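Local coordinates for acetylcholine-binding protein (Bulinus truncatus, PDB 2BJ0) that probably binds acetylcholine as a soluble glycoprotein pentamer resembling the ligand-binding region of nicotinic receptors, at residues W4-Q9 against V58-S63; F31-I36 against F170-A175; V37-E42 against F198-K203. All coordinates share one frame; numbering follows the deposited sequence.

Interaction 1: W4-Q9 against V58-S63; sequences WTLLNQ and VPYYSS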
ATOM      1  N   TRP A   4      -2.758   5.876 -31.087  1.00 33.59           N
ATOM      2  CA  TRP A   4      -1.871   5.991 -29.915  1.00 32.64           C
ATOM      3  C   TRP A   4      -1.357   7.383 -29.640  1.00 31.38           C
ATOM      4  O   TRP A   4      -1.246   7.794 -28.497  1.00 31.73           O
ATOM      5  CB  TRP A   4      -0.684   5.032 -30.031  1.00 32.22           C
ATOM      6  CG  TRP A   4      -1.097   3.608 -30.002  1.00 31.83           C
ATOM      7  CD1 TRP A   4      -1.180   2.776 -31.055  1.00 32.96           C
ATOM      8  CD2 TRP A   4      -1.474   2.837 -28.842  1.00 32.16           C
ATOM      9  NE1 TRP A   4      -1.589   1.529 -30.642  1.00 33.63           N
ATOM     10  CE2 TRP A   4      -1.779   1.544 -29.284  1.00 30.81           C
ATOM     11  CE3 TRP A   4      -1.598   3.124 -27.465  1.00 33.05           C
ATOM     12  CZ2 TRP A   4      -2.191   0.513 -28.409  1.00 31.89           C
ATOM     13  CZ3 TRP A   4      -2.003   2.109 -26.598  1.00 33.19           C
ATOM     14  CH2 TRP A   4      -2.289   0.816 -27.076  1.00 31.62           C
ATOM     15  N   THR A   5      -1.061   8.124 -30.696  1.00 30.26           N
ATOM     16  CA  THR A   5      -0.613   9.492 -30.536  1.00 29.37           C
ATOM     17  C   THR A   5      -1.686  10.407 -29.945  1.00 28.45           C
ATOM     18  O   THR A   5      -1.366  11.415 -29.353  1.00 28.33           O
ATOM     19  CB  THR A   5      -0.162  10.046 -31.882  1.00 29.30           C
ATOM     20  OG1 THR A   5      -1.046   9.560 -32.896  1.00 28.72           O
ATOM     21  CG2 THR A   5       1.208   9.479 -32.258  1.00 28.81           C
ATOM     22  N   LEU A   6      -2.964  10.089 -30.147  1.00 28.86           N
ATOM     23  CA  LEU A   6      -4.003  10.873 -29.493  1.00 28.81           C
ATOM     24  C   LEU A   6      -3.977  10.598 -27.973  1.00 29.83           C
ATOM     25  O   LEU A   6      -4.142  11.498 -27.161  1.00 30.25           O
ATOM     26  CB  LEU A   6      -5.379  10.550 -30.076  1.00 28.66           C
ATOM     27  CG  LEU A   6      -6.551  11.342 -29.485  1.00 27.50           C
ATOM     28  CD1 LEU A   6      -6.350  12.826 -29.556  1.00 26.43           C
ATOM     29  CD2 LEU A   6      -7.790  10.958 -30.246  1.00 27.58           C
ATOM     30  N   LEU A   7      -3.743   9.346 -27.607  1.00 30.69           N
ATOM     31  CA  LEU A   7      -3.675   8.965 -26.209  1.00 32.90           C
ATOM     32  C   LEU A   7      -2.605   9.779 -25.498  1.00 33.85           C
ATOM     33  O   LEU A   7      -2.753  10.147 -24.335  1.00 35.79           O
ATOM     34  CB  LEU A   7      -3.432   7.458 -26.089  1.00 32.44           C
ATOM     35  CG  LEU A   7      -3.919   6.758 -24.839  1.00 33.73           C
ATOM     36  CD1 LEU A   7      -5.362   7.181 -24.477  1.00 34.02           C
ATOM     37  CD2 LEU A   7      -3.823   5.276 -25.085  1.00 34.15           C
ATOM     38  N   ASN A   8      -1.545  10.128 -26.210  1.00 34.61           N
ATOM     39  CA  ASN A   8      -0.532  10.993 -25.637  1.00 35.31           C
ATOM     40  C   ASN A   8      -1.019  12.407 -25.317  1.00 34.26           C
ATOM     41  O   ASN A   8      -0.571  12.997 -24.339  1.00 35.38           O
ATOM     42  CB  ASN A   8       0.697  11.039 -26.555  1.00 37.02           C
ATOM     43  CG  ASN A   8       1.317   9.663 -26.771  1.00 39.62           C
ATOM     44  OD1 ASN A   8       0.986   8.677 -26.072  1.00 43.22           O
ATOM     45  ND2 ASN A   8       2.226   9.585 -27.743  1.00 43.12           N
ATOM     46  N   GLN A   9      -1.906  12.971 -26.137  1.00 31.87           N
ATOM     47  CA  GLN A   9      -2.579  14.230 -25.758  1.00 29.91           C
ATOM     48  C   GLN A   9      -3.501  13.993 -24.537  1.00 27.78           C
ATOM     49  O   GLN A   9      -3.455  14.743 -23.572  1.00 28.99           O
ATOM     50  CB  GLN A   9      -3.397  14.831 -26.934  1.00 29.59           C
ATOM     51  CG  GLN A   9      -4.186  16.083 -26.522  1.00 30.73           C
ATOM     52  CD  GLN A   9      -5.226  16.543 -27.531  1.00 31.57           C
ATOM     53  OE1 GLN A   9      -5.467  15.864 -28.527  1.00 33.14           O
ATOM     54  NE2 GLN A   9      -5.842  17.705 -27.272  1.00 30.57           N
ATOM     55  N   VAL A  58     -16.301  13.227 -23.702  1.00 30.21           N
ATOM     56  CA  VAL A  58     -15.275  14.140 -24.195  1.00 30.57           C
ATOM     57  C   VAL A  58     -15.225  13.972 -25.713  1.00 30.99           C
ATOM     58  O   VAL A  58     -14.678  12.979 -26.209  1.00 31.28           O
ATOM     59  CB  VAL A  58     -13.869  13.858 -23.564  1.00 31.25           C
ATOM     60  CG1 VAL A  58     -12.850  14.924 -23.998  1.00 30.20           C
ATOM     61  CG2 VAL A  58     -13.954  13.784 -22.047  1.00 30.93           C
ATOM     62  N   PRO A  59     -15.857  14.892 -26.442  1.00 31.54           N
ATOM     63  CA  PRO A  59     -15.883  14.840 -27.911  1.00 32.06           C
ATOM     64  C   PRO A  59     -14.528  14.495 -28.579  1.00 31.69           C
ATOM     65  O   PRO A  59     -14.460  13.572 -29.388  1.00 31.93           O
ATOM     66  CB  PRO A  59     -16.380  16.238 -28.272  1.00 31.94           C
ATOM     67  CG  PRO A  59     -17.452  16.465 -27.153  1.00 32.11           C
ATOM     68  CD  PRO A  59     -16.630  16.042 -25.928  1.00 31.61           C
ATOM     69  N   TYR A  60     -13.457  15.184 -28.204  1.00 32.02           N
ATOM     70  CA  TYR A  60     -12.167  14.932 -28.860  1.00 31.43           C
ATOM     71  C   TYR A  60     -11.635  13.470 -28.739  1.00 30.96           C
ATOM     72  O   TYR A  60     -10.833  13.052 -29.571  1.00 31.64           O
ATOM     73  CB  TYR A  60     -11.134  16.026 -28.516  1.00 31.57           C
ATOM     74  CG  TYR A  60     -10.190  15.806 -27.330  1.00 30.25           C
ATOM     75  CD1 TYR A  60      -9.034  15.042 -27.468  1.00 30.83           C
ATOM     76  CD2 TYR A  60     -10.419  16.435 -26.119  1.00 31.01           C
ATOM     77  CE1 TYR A  60      -8.142  14.875 -26.395  1.00 29.36           C
ATOM     78  CE2 TYR A  60      -9.542  16.285 -25.036  1.00 29.36           C
ATOM     79  CZ  TYR A  60      -8.403  15.503 -25.188  1.00 30.85           C
ATOM     80  OH  TYR A  60      -7.544  15.356 -24.122  1.00 32.11           O
ATOM     81  N   TYR A  61     -12.124  12.711 -27.745  1.00 29.89           N
ATOM     82  CA  TYR A  61     -11.782  11.292 -27.549  1.00 29.33           C
ATOM     83  C   TYR A  61     -12.284  10.401 -28.676  1.00 30.87           C
ATOM     84  O   TYR A  61     -11.759   9.302 -28.876  1.00 30.54           O
ATOM     85  CB  TYR A  61     -12.325  10.712 -26.211  1.00 27.97           C
ATOM     86  CG  TYR A  61     -11.721  11.210 -24.898  1.00 25.09           C
ATOM     87  CD1 TYR A  61     -10.838  12.295 -24.847  1.00 23.84           C
ATOM     88  CD2 TYR A  61     -12.091  10.608 -23.686  1.00 24.80           C
ATOM     89  CE1 TYR A  61     -10.333  12.774 -23.615  1.00 25.26           C
ATOM     90  CE2 TYR A  61     -11.588  11.066 -22.463  1.00 23.94           C
ATOM     91  CZ  TYR A  61     -10.724  12.138 -22.430  1.00 25.38           C
ATOM     92  OH  TYR A  61     -10.249  12.572 -21.206  1.00 26.85           O
ATOM     93  N   SER A  62     -13.300  10.849 -29.410  1.00 32.00           N
ATOM     94  CA  SER A  62     -13.903   9.982 -30.447  1.00 33.36           C
ATOM     95  C   SER A  62     -12.909   9.564 -31.543  1.00 33.80           C
ATOM     96  O   SER A  62     -13.101   8.552 -32.198  1.00 34.76           O
ATOM     97  CB  SER A  62     -15.102  10.668 -31.109  1.00 33.02           C
ATOM     98  OG  SER A  62     -14.671  11.787 -31.873  1.00 34.33           O
ATOM     99  N   SER A  63     -11.854  10.345 -31.738  1.00 34.24           N
ATOM    100  CA  SER A  63     -10.856  10.039 -32.746  1.00 34.77           C
ATOM    101  C   SER A  63      -9.927   8.908 -32.325  1.00 35.45           C
ATOM    102  O   SER A  63      -9.023   8.526 -33.058  1.00 34.02           O
ATOM    103  CB  SER A  63     -10.038  11.279 -33.042  1.00 34.86           C
ATOM    104  OG  SER A  63     -10.808  12.142 -33.843  1.00 36.34           O
TER

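Interaction 2: F31-I36 against F170-A175; sequences FKLMNI and FDLLSA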
ATOM      1  N   PHE A  31     -25.937   4.153  -8.971  1.00 26.73           N
ATOM      2  CA  PHE A  31     -25.303   3.341  -7.954  1.00 27.51           C
ATOM      3  C   PHE A  31     -25.989   2.012  -7.861  1.00 27.90           C
ATOM      4  O   PHE A  31     -27.179   1.892  -8.146  1.00 28.64           O
ATOM      5  CB  PHE A  31     -25.330   4.034  -6.574  1.00 26.39           C
ATOM      6  CG  PHE A  31     -24.599   5.334  -6.530  1.00 26.53           C
ATOM      7  CD1 PHE A  31     -23.231   5.371  -6.260  1.00 23.90           C
ATOM      8  CD2 PHE A  31     -25.271   6.530  -6.729  1.00 24.14           C
ATOM      9  CE1 PHE A  31     -22.542   6.556  -6.217  1.00 26.33           C
ATOM     10  CE2 PHE A  31     -24.588   7.724  -6.678  1.00 28.07           C
ATOM     11  CZ  PHE A  31     -23.207   7.746  -6.418  1.00 28.42           C
ATOM     12  N   LYS A  32     -25.230   1.012  -7.448  1.00 27.25           N
ATOM     13  CA  LYS A  32     -25.768  -0.285  -7.130  1.00 27.17           C
ATOM     14  C   LYS A  32     -25.286  -0.638  -5.728  1.00 27.11           C
ATOM     15  O   LYS A  32     -24.075  -0.843  -5.514  1.00 26.54           O
ATOM     16  CB  LYS A  32     -25.275  -1.347  -8.128  1.00 27.42           C
ATOM     17  CG  LYS A  32     -25.682  -1.105  -9.592  1.00 28.96           C
ATOM     18  CD  LYS A  32     -27.129  -1.536  -9.797  1.00 31.70           C
ATOM     19  CE  LYS A  32     -27.725  -0.807 -10.952  1.00 35.16           C
ATOM     20  NZ  LYS A  32     -29.156  -1.180 -11.141  1.00 35.58           N
ATOM     21  N   LEU A  33     -26.216  -0.723  -4.777  1.00 26.33           N
ATOM     22  CA  LEU A  33     -25.887  -1.203  -3.455  1.00 26.69           C
ATOM     23  C   LEU A  33     -25.920  -2.723  -3.514  1.00 26.70           C
ATOM     24  O   LEU A  33     -26.976  -3.295  -3.707  1.00 26.87           O
ATOM     25  CB  LEU A  33     -26.819  -0.622  -2.370  1.00 26.50           C
ATOM     26  CG  LEU A  33     -26.584  -1.042  -0.910  1.00 28.42           C
ATOM     27  CD1 LEU A  33     -25.190  -0.616  -0.436  1.00 27.93           C
ATOM     28  CD2 LEU A  33     -27.627  -0.455   0.037  1.00 28.13           C
ATOM     29  N   MET A  34     -24.740  -3.348  -3.388  1.00 25.33           N
ATOM     30  CA  MET A  34     -24.572  -4.793  -3.591  1.00 24.27           C
ATOM     31  C   MET A  34     -24.732  -5.634  -2.331  1.00 24.02           C
ATOM     32  O   MET A  34     -25.238  -6.766  -2.380  1.00 23.30           O
ATOM     33  CB  MET A  34     -23.194  -5.079  -4.200  1.00 24.23           C
ATOM     34  CG  MET A  34     -22.905  -4.308  -5.480  1.00 25.71           C
ATOM     35  SD  MET A  34     -24.005  -4.750  -6.837  1.00 29.77           S
ATOM     36  CE  MET A  34     -23.502  -6.443  -7.147  1.00 27.24           C
ATOM     37  N   ASN A  35     -24.263  -5.092  -1.218  1.00 24.16           N
ATOM     38  CA  ASN A  35     -24.230  -5.827   0.003  1.00 24.23           C
ATOM     39  C   ASN A  35     -23.994  -4.843   1.180  1.00 24.52           C
ATOM     40  O   ASN A  35     -23.414  -3.785   0.992  1.00 24.66           O
ATOM     41  CB  ASN A  35     -23.102  -6.844  -0.046  1.00 24.94           C
ATOM     42  CG  ASN A  35     -23.244  -7.992   0.916  1.00 26.78           C
ATOM     43  OD1 ASN A  35     -24.136  -8.002   1.761  1.00 27.23           O
ATOM     44  ND2 ASN A  35     -22.370  -8.988   0.788  1.00 29.64           N
ATOM     45  N   ILE A  36     -24.440  -5.205   2.339  1.00 25.01           N
ATOM     46  CA  ILE A  36     -24.150  -4.481   3.579  1.00 25.18           C
ATOM     47  C   ILE A  36     -23.301  -5.487   4.292  1.00 25.80           C
ATOM     48  O   ILE A  36     -23.813  -6.515   4.720  1.00 26.70           O
ATOM     49  CB  ILE A  36     -25.382  -4.120   4.378  1.00 24.98           C
ATOM     50  CG1 ILE A  36     -26.190  -3.011   3.682  1.00 26.13           C
ATOM     51  CG2 ILE A  36     -24.986  -3.688   5.779  1.00 26.85           C
ATOM     52  CD1 ILE A  36     -27.457  -2.643   4.421  1.00 27.82           C
ATOM     53  N   PHE A 170     -28.847  -9.215   6.094  1.00 30.08           N
ATOM     54  CA  PHE A 170     -29.704  -8.014   6.141  1.00 29.88           C
ATOM     55  C   PHE A 170     -30.751  -7.970   5.054  1.00 30.58           C
ATOM     56  O   PHE A 170     -30.513  -8.474   3.971  1.00 30.94           O
ATOM     57  CB  PHE A 170     -28.839  -6.742   6.054  1.00 29.72           C
ATOM     58  CG  PHE A 170     -27.730  -6.695   7.070  1.00 29.84           C
ATOM     59  CD1 PHE A 170     -27.993  -6.346   8.396  1.00 29.96           C
ATOM     60  CD2 PHE A 170     -26.428  -7.031   6.711  1.00 29.14           C
ATOM     61  CE1 PHE A 170     -26.961  -6.332   9.355  1.00 29.19           C
ATOM     62  CE2 PHE A 170     -25.386  -7.004   7.659  1.00 27.72           C
ATOM     63  CZ  PHE A 170     -25.654  -6.674   8.971  1.00 28.05           C
ATOM     64  N   ASP A 171     -31.906  -7.352   5.347  1.00 30.90           N
ATOM     65  CA  ASP A 171     -32.949  -7.055   4.357  1.00 31.78           C
ATOM     66  C   ASP A 171     -32.777  -5.598   3.965  1.00 31.40           C
ATOM     67  O   ASP A 171     -32.811  -4.740   4.831  1.00 31.90           O
ATOM     68  CB  ASP A 171     -34.366  -7.139   4.978  1.00 31.78           C
ATOM     69  CG  ASP A 171     -34.860  -8.554   5.191  1.00 35.23           C
ATOM     70  OD1 ASP A 171     -34.659  -9.427   4.307  1.00 38.11           O
ATOM     71  OD2 ASP A 171     -35.481  -8.887   6.237  1.00 36.76           O
ATOM     72  N   LEU A 172     -32.619  -5.301   2.682  1.00 31.11           N
ATOM     73  CA  LEU A 172     -32.653  -3.930   2.250  1.00 31.72           C
ATOM     74  C   LEU A 172     -34.108  -3.511   1.999  1.00 32.76           C
ATOM     75  O   LEU A 172     -34.754  -4.036   1.101  1.00 33.28           O
ATOM     76  CB  LEU A 172     -31.856  -3.766   0.965  1.00 31.29           C
ATOM     77  CG  LEU A 172     -31.732  -2.380   0.353  1.00 29.55           C
ATOM     78  CD1 LEU A 172     -31.071  -1.388   1.310  1.00 29.80           C
ATOM     79  CD2 LEU A 172     -30.914  -2.524  -0.910  1.00 30.58           C
ATOM     80  N   LEU A 173     -34.594  -2.545   2.754  1.00 33.63           N
ATOM     81  CA  LEU A 173     -36.006  -2.128   2.641  1.00 34.76           C
ATOM     82  C   LEU A 173     -36.265  -1.179   1.487  1.00 35.78           C
ATOM     83  O   LEU A 173     -37.233  -1.355   0.763  1.00 37.46           O
ATOM     84  CB  LEU A 173     -36.515  -1.530   3.974  1.00 34.29           C
ATOM     85  CG  LEU A 173     -36.306  -2.501   5.149  1.00 34.71           C
ATOM     86  CD1 LEU A 173     -36.574  -1.862   6.502  1.00 34.78           C
ATOM     87  CD2 LEU A 173     -37.110  -3.776   4.975  1.00 34.65           C
ATOM     88  N   SER A 174     -35.409  -0.168   1.314  1.00 36.15           N
ATOM     89  CA  SER A 174     -35.563   0.831   0.245  1.00 35.95           C
ATOM     90  C   SER A 174     -34.256   1.540   0.006  1.00 35.54           C
ATOM     91  O   SER A 174     -33.366   1.497   0.851  1.00 35.69           O
ATOM     92  CB  SER A 174     -36.555   1.897   0.661  1.00 35.96           C
ATOM     93  OG  SER A 174     -36.161   2.398   1.919  1.00 36.76           O
ATOM     94  N   ALA A 175     -34.161   2.213  -1.133  1.00 34.75           N
ATOM     95  CA  ALA A 175     -32.965   2.943  -1.502  1.00 34.72           C
ATOM     96  C   ALA A 175     -33.330   3.926  -2.576  1.00 34.80           C
ATOM     97  O   ALA A 175     -33.959   3.558  -3.560  1.00 34.08           O
ATOM     98  CB  ALA A 175     -31.858   1.970  -2.006  1.00 34.05           C
TER

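Interaction 3: V37-E42 against F198-K203; sequences VEADTE and FAFRKK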
ATOM      1  N   VAL A  37     -21.988  -5.235   4.417  1.00 26.09           N
ATOM      2  CA  VAL A  37     -21.056  -6.259   4.984  1.00 26.00           C
ATOM      3  C   VAL A  37     -20.719  -6.138   6.475  1.00 27.75           C
ATOM      4  O   VAL A  37     -20.217  -7.100   7.070  1.00 27.62           O
ATOM      5  CB  VAL A  37     -19.795  -6.368   4.107  1.00 25.22           C
ATOM      6  CG1 VAL A  37     -20.153  -6.944   2.751  1.00 24.54           C
ATOM      7  CG2 VAL A  37     -19.128  -5.017   3.947  1.00 24.56           C
ATOM      8  N   GLU A  38     -20.974  -4.979   7.075  1.00 28.77           N
ATOM      9  CA  GLU A  38     -20.933  -4.821   8.514  1.00 30.05           C
ATOM     10  C   GLU A  38     -22.042  -3.849   8.934  1.00 29.53           C
ATOM     11  O   GLU A  38     -22.296  -2.875   8.246  1.00 28.43           O
ATOM     12  CB  GLU A  38     -19.592  -4.241   8.938  1.00 31.01           C
ATOM     13  CG  GLU A  38     -19.389  -4.279  10.437  1.00 37.97           C
ATOM     14  CD  GLU A  38     -17.920  -4.167  10.819  1.00 47.60           C
ATOM     15  OE1 GLU A  38     -17.262  -3.188  10.379  1.00 51.46           O
ATOM     16  OE2 GLU A  38     -17.413  -5.058  11.559  1.00 52.21           O
ATOM     17  N   ALA A  39     -22.706  -4.123  10.052  1.00 29.37           N
ATOM     18  CA  ALA A  39     -23.478  -3.084  10.731  1.00 29.94           C
ATOM     19  C   ALA A  39     -23.240  -3.234  12.216  1.00 30.28           C
ATOM     20  O   ALA A  39     -23.843  -4.083  12.878  1.00 30.13           O
ATOM     21  CB  ALA A  39     -24.960  -3.158  10.382  1.00 29.93           C
ATOM     22  N   ASP A  40     -22.309  -2.434  12.726  1.00 30.46           N
ATOM     23  CA  ASP A  40     -21.749  -2.654  14.043  1.00 30.88           C
ATOM     24  C   ASP A  40     -22.508  -1.751  15.013  1.00 31.15           C
ATOM     25  O   ASP A  40     -22.306  -0.554  15.016  1.00 30.20           O
ATOM     26  CB  ASP A  40     -20.250  -2.327  14.023  1.00 31.06           C
ATOM     27  CG  ASP A  40     -19.588  -2.530  15.377  1.00 33.37           C
ATOM     28  OD1 ASP A  40     -20.291  -2.481  16.406  1.00 33.67           O
ATOM     29  OD2 ASP A  40     -18.360  -2.740  15.519  1.00 38.48           O
ATOM     30  N   THR A  41     -23.396  -2.330  15.827  1.00 32.26           N
ATOM     31  CA  THR A  41     -24.329  -1.516  16.615  1.00 32.92           C
ATOM     32  C   THR A  41     -23.660  -0.869  17.795  1.00 34.17           C
ATOM     33  O   THR A  41     -24.147   0.151  18.272  1.00 34.72           O
ATOM     34  CB  THR A  41     -25.527  -2.319  17.123  1.00 33.27           C
ATOM     35  OG1 THR A  41     -25.034  -3.437  17.854  1.00 34.43           O
ATOM     36  CG2 THR A  41     -26.319  -2.914  15.958  1.00 30.62           C
ATOM     37  N   GLU A  42     -22.550  -1.440  18.254  1.00 34.49           N
ATOM     38  CA  GLU A  42     -21.776  -0.824  19.319  1.00 36.24           C
ATOM     39  C   GLU A  42     -21.027   0.426  18.900  1.00 35.41           C
ATOM     40  O   GLU A  42     -20.797   1.311  19.732  1.00 35.61           O
ATOM     41  CB  GLU A  42     -20.794  -1.822  19.940  1.00 36.87           C
ATOM     42  CG  GLU A  42     -21.487  -3.047  20.539  1.00 43.34           C
ATOM     43  CD  GLU A  42     -22.783  -2.698  21.277  1.00 50.69           C
ATOM     44  OE1 GLU A  42     -22.725  -1.891  22.250  1.00 53.20           O
ATOM     45  OE2 GLU A  42     -23.864  -3.238  20.884  1.00 53.82           O
ATOM     46  N   PHE A 198     -30.785   4.860   2.232  1.00 28.74           N
ATOM     47  CA  PHE A 198     -31.334   3.531   2.250  1.00 28.37           C
ATOM     48  C   PHE A 198     -31.783   3.148   3.650  1.00 28.44           C
ATOM     49  O   PHE A 198     -31.320   3.723   4.645  1.00 28.06           O
ATOM     50  CB  PHE A 198     -30.387   2.495   1.596  1.00 28.15           C
ATOM     51  CG  PHE A 198     -29.086   2.286   2.334  1.00 29.12           C
ATOM     52  CD1 PHE A 198     -27.997   3.113   2.097  1.00 29.37           C
ATOM     53  CD2 PHE A 198     -28.956   1.246   3.252  1.00 27.08           C
ATOM     54  CE1 PHE A 198     -26.790   2.901   2.789  1.00 31.54           C
ATOM     55  CE2 PHE A 198     -27.739   1.030   3.956  1.00 27.83           C
ATOM     56  CZ  PHE A 198     -26.683   1.858   3.717  1.00 27.93           C
ATOM     57  N   ALA A 199     -32.751   2.233   3.714  1.00 28.56           N
ATOM     58  CA  ALA A 199     -33.200   1.657   4.954  1.00 28.45           C
ATOM     59  C   ALA A 199     -32.932   0.171   4.912  1.00 28.28           C
ATOM     60  O   ALA A 199     -33.168  -0.469   3.908  1.00 28.43           O
ATOM     61  CB  ALA A 199     -34.705   1.909   5.141  1.00 28.59           C
ATOM     62  N   PHE A 200     -32.434  -0.375   6.009  1.00 28.88           N
ATOM     63  CA  PHE A 200     -32.174  -1.801   6.097  1.00 29.32           C
ATOM     64  C   PHE A 200     -32.423  -2.321   7.513  1.00 29.61           C
ATOM     65  O   PHE A 200     -32.405  -1.557   8.464  1.00 28.89           O
ATOM     66  CB  PHE A 200     -30.725  -2.105   5.647  1.00 29.65           C
ATOM     67  CG  PHE A 200     -29.666  -1.817   6.694  1.00 28.74           C
ATOM     68  CD1 PHE A 200     -29.290  -0.515   6.984  1.00 30.05           C
ATOM     69  CD2 PHE A 200     -29.015  -2.862   7.343  1.00 31.19           C
ATOM     70  CE1 PHE A 200     -28.314  -0.262   7.941  1.00 31.30           C
ATOM     71  CE2 PHE A 200     -28.034  -2.620   8.285  1.00 30.14           C
ATOM     72  CZ  PHE A 200     -27.685  -1.326   8.588  1.00 29.81           C
ATOM     73  N   ARG A 201     -32.599  -3.627   7.663  1.00 30.87           N
ATOM     74  CA  ARG A 201     -32.795  -4.204   8.982  1.00 32.98           C
ATOM     75  C   ARG A 201     -32.088  -5.561   9.072  1.00 33.23           C
ATOM     76  O   ARG A 201     -31.711  -6.103   8.056  1.00 32.77           O
ATOM     77  CB  ARG A 201     -34.302  -4.323   9.278  1.00 32.87           C
ATOM     78  CG  ARG A 201     -35.043  -5.241   8.309  1.00 34.55           C
ATOM     79  CD  ARG A 201     -36.442  -5.687   8.754  1.00 36.39           C
ATOM     80  NE  ARG A 201     -37.025  -6.586   7.754  1.00 42.06           N
ATOM     81  CZ  ARG A 201     -38.282  -6.513   7.321  1.00 44.96           C
ATOM     82  NH1 ARG A 201     -39.100  -5.574   7.787  1.00 45.53           N
ATOM     83  NH2 ARG A 201     -38.711  -7.361   6.398  1.00 46.02           N
ATOM     84  N   LYS A 202     -31.867  -6.086  10.282  1.00 34.79           N
ATOM     85  CA  LYS A 202     -31.326  -7.444  10.446  1.00 36.51           C
ATOM     86  C   LYS A 202     -32.385  -8.491  10.029  1.00 37.19           C
ATOM     87  O   LYS A 202     -33.573  -8.244  10.188  1.00 37.69           O
ATOM     88  CB  LYS A 202     -30.858  -7.677  11.888  1.00 36.20           C
ATOM     89  CG  LYS A 202     -29.813  -6.670  12.360  1.00 36.91           C
ATOM     90  CD  LYS A 202     -29.495  -6.777  13.837  1.00 38.87           C
ATOM     91  CE  LYS A 202     -28.087  -7.347  14.052  1.00 44.64           C
ATOM     92  NZ  LYS A 202     -27.443  -6.955  15.379  1.00 48.02           N
ATOM     93  N   LYS A 203     -31.971  -9.636   9.490  1.00 37.94           N
ATOM     94  CA  LYS A 203     -32.931 -10.702   9.139  1.00 38.57           C
ATOM     95  C   LYS A 203     -33.415 -11.436  10.385  1.00 39.44           C
ATOM     96  O   LYS A 203     -32.707 -11.461  11.402  1.00 41.03           O
ATOM     97  CB  LYS A 203     -32.325 -11.718   8.179  1.00 38.84           C
ATOM     98  CG  LYS A 203     -32.030 -11.169   6.834  1.00 38.75           C
ATOM     99  CD  LYS A 203     -31.987 -12.256   5.801  1.00 41.62           C
ATOM    100  CE  LYS A 203     -31.839 -11.610   4.434  1.00 42.67           C
ATOM    101  NZ  LYS A 203     -32.890 -12.037   3.495  1.00 45.42           N
TER

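Interaction 1: W4-Q9 against V58-S63
Van der Waals packing begins at Leu-6, whose two methyl groups reach separate parts of the loop 58-63. CD2 rests 3.6 Å from CB of Ser-63, and this methyl also lies 3.8 Å from the backbone O of Tyr-60. The other branch, CD1, comes to the edge of the Tyr-60 ring near its plane, 4.1 Å from CD1 of that ring. Placing CG anti to the backbone N (chi1 -179°) extends the leucine from the helix between the tyrosine and the serine. This joins the N-terminal helix 4-12 to the loop after strand 45-57, at the end of the subunit remote from its C terminus; such a helix precedes the immunoglobulin-like β-sandwich in nicotinic receptor ligand-binding domains. Gln-9 sets the NE2 of its amide over one face of the Tyr-60 ring, displaced toward CE1, with the two planes 24° apart. Its CD sits 3.5 Å from CE1 of Tyr-60, and the extended chain carries NE2 onward to a hydrogen bond with Glu-13. On the opposite face of the ring lies Tyr-61 CD1, 3.9 Å above the plane of Tyr-60, so the phenol is held between amide and neighbouring ring. Hydrogen bonds remain within the loop: Ser-62 OG donates to Pro-59 O at 3.1 Å, nearly in line with the carbonyl, and Ser-62 N donates to the same oxygen, fastening the short 3-10 turn.

Interaction 2: F31-I36 against F170-A175
Phe-170 meets Ile-36 at about a right angle, with the CG2 methyl of the isoleucine over one face of its ring. The methyl stands 4.1 Å from the centroid and 27° off the ring normal, a CH-pi contact displaced toward CD2 and CE2. Ile-36 also brings its backbone O beside the ring, 3.3 Å from Phe-170 CD2 and only slightly off the ring plane, whereas the methyl stands over the face. The ring also packs edge-to-face with that of Phe-200. Asp-171 turns its CB away from strand 25-40 and forms a salt bridge with Arg-201. At Leu-172 the chain again directs a side chain inward, and CD1 comes to 3.8 Å from CD2 of Leu-33. CD2 of Leu-172 stands 4.0 Å from that same Leu-33 methyl, so a single leucine branch meets both branches of the other. No hydrogen bond links the segments: strands 25-40 and 170-183 belong to different sheets, and their inward-facing side chains pack in the interior of the immunoglobulin-like β-sandwich. Ala-162 and Phe-165, from the loop preceding strand 170-183, also lie against Leu-172. Leu-173 and Ser-174 both face Ala-199, to which the backbone of each is hydrogen-bonded, forming a classic β bulge in the pairing with strand 190-202.

Interaction 3: V37-E42 against F198-K203
OD1 of Asp-40, set between the contact residues Ala-39 and Thr-41, accepts two backbone N-H groups, those of Glu-42 and Lys-43. The bond from Glu-42 N to Asp-40 OD1 is weak, 3.1 Å long and bent to 123° at the hydrogen, yet together the two tie the carboxylate into the turn that ends strand 25-40. CB of Asp-40 points away from strand 190-202, those of Ala-39 and Thr-41 toward it. Ala-39 places CB at the edge of the Phe-200 ring, in its plane, 3.7 Å from CZ and 3.8 Å from CE2 of that phenylalanine. Phe-200 carries CG between the backbone N and the carbonyl carbon (chi1 79°), which projects the ring across the interior between the sheets and brings its far edge to the alanine. The contact thus spans the two sheets of the β-sandwich at the end that also holds the C terminus. Here the loop closed by the Cys-122–Cys-135 disulfide, the Cys loop that gives the receptor family its name, packs alongside: Leu-124 touches Ala-39, and Val-127 touches Thr-41, Phe-200 and Lys-202. At the surface, Thr-41 CG2 stands 4.2 Å from NZ of Lys-202, a loose approach of methyl and ammonium groups. The lysine chain runs from the end of its strand toward the threonine. Glu-38 faces outward instead and forms a salt bridge with Lys-43 of a neighbouring subunit.

Overall arrangement
From the N terminus, helix 4-12 is joined in interaction 1 to the loop 58-63, closing a segment that contains strands 25-40 and 45-57. Interactions 2 and 3 both start within that segment, on successive parts of strand 25-40, and end later, on strands 170-183 and 190-202. All three therefore cross along the chain and none nests inside another. Interactions 2 and 3 have centres about 10 Å apart and meet in the sandwich interior, interaction 3 running to the surface; Ile-36 CD1 packs against Phe-200, and strands 170-183 and 190-202 are antiparallel neighbours. Interaction 1 lies on the opposite side of the chain's centre from both, its centre about 38 Å from that of interaction 2.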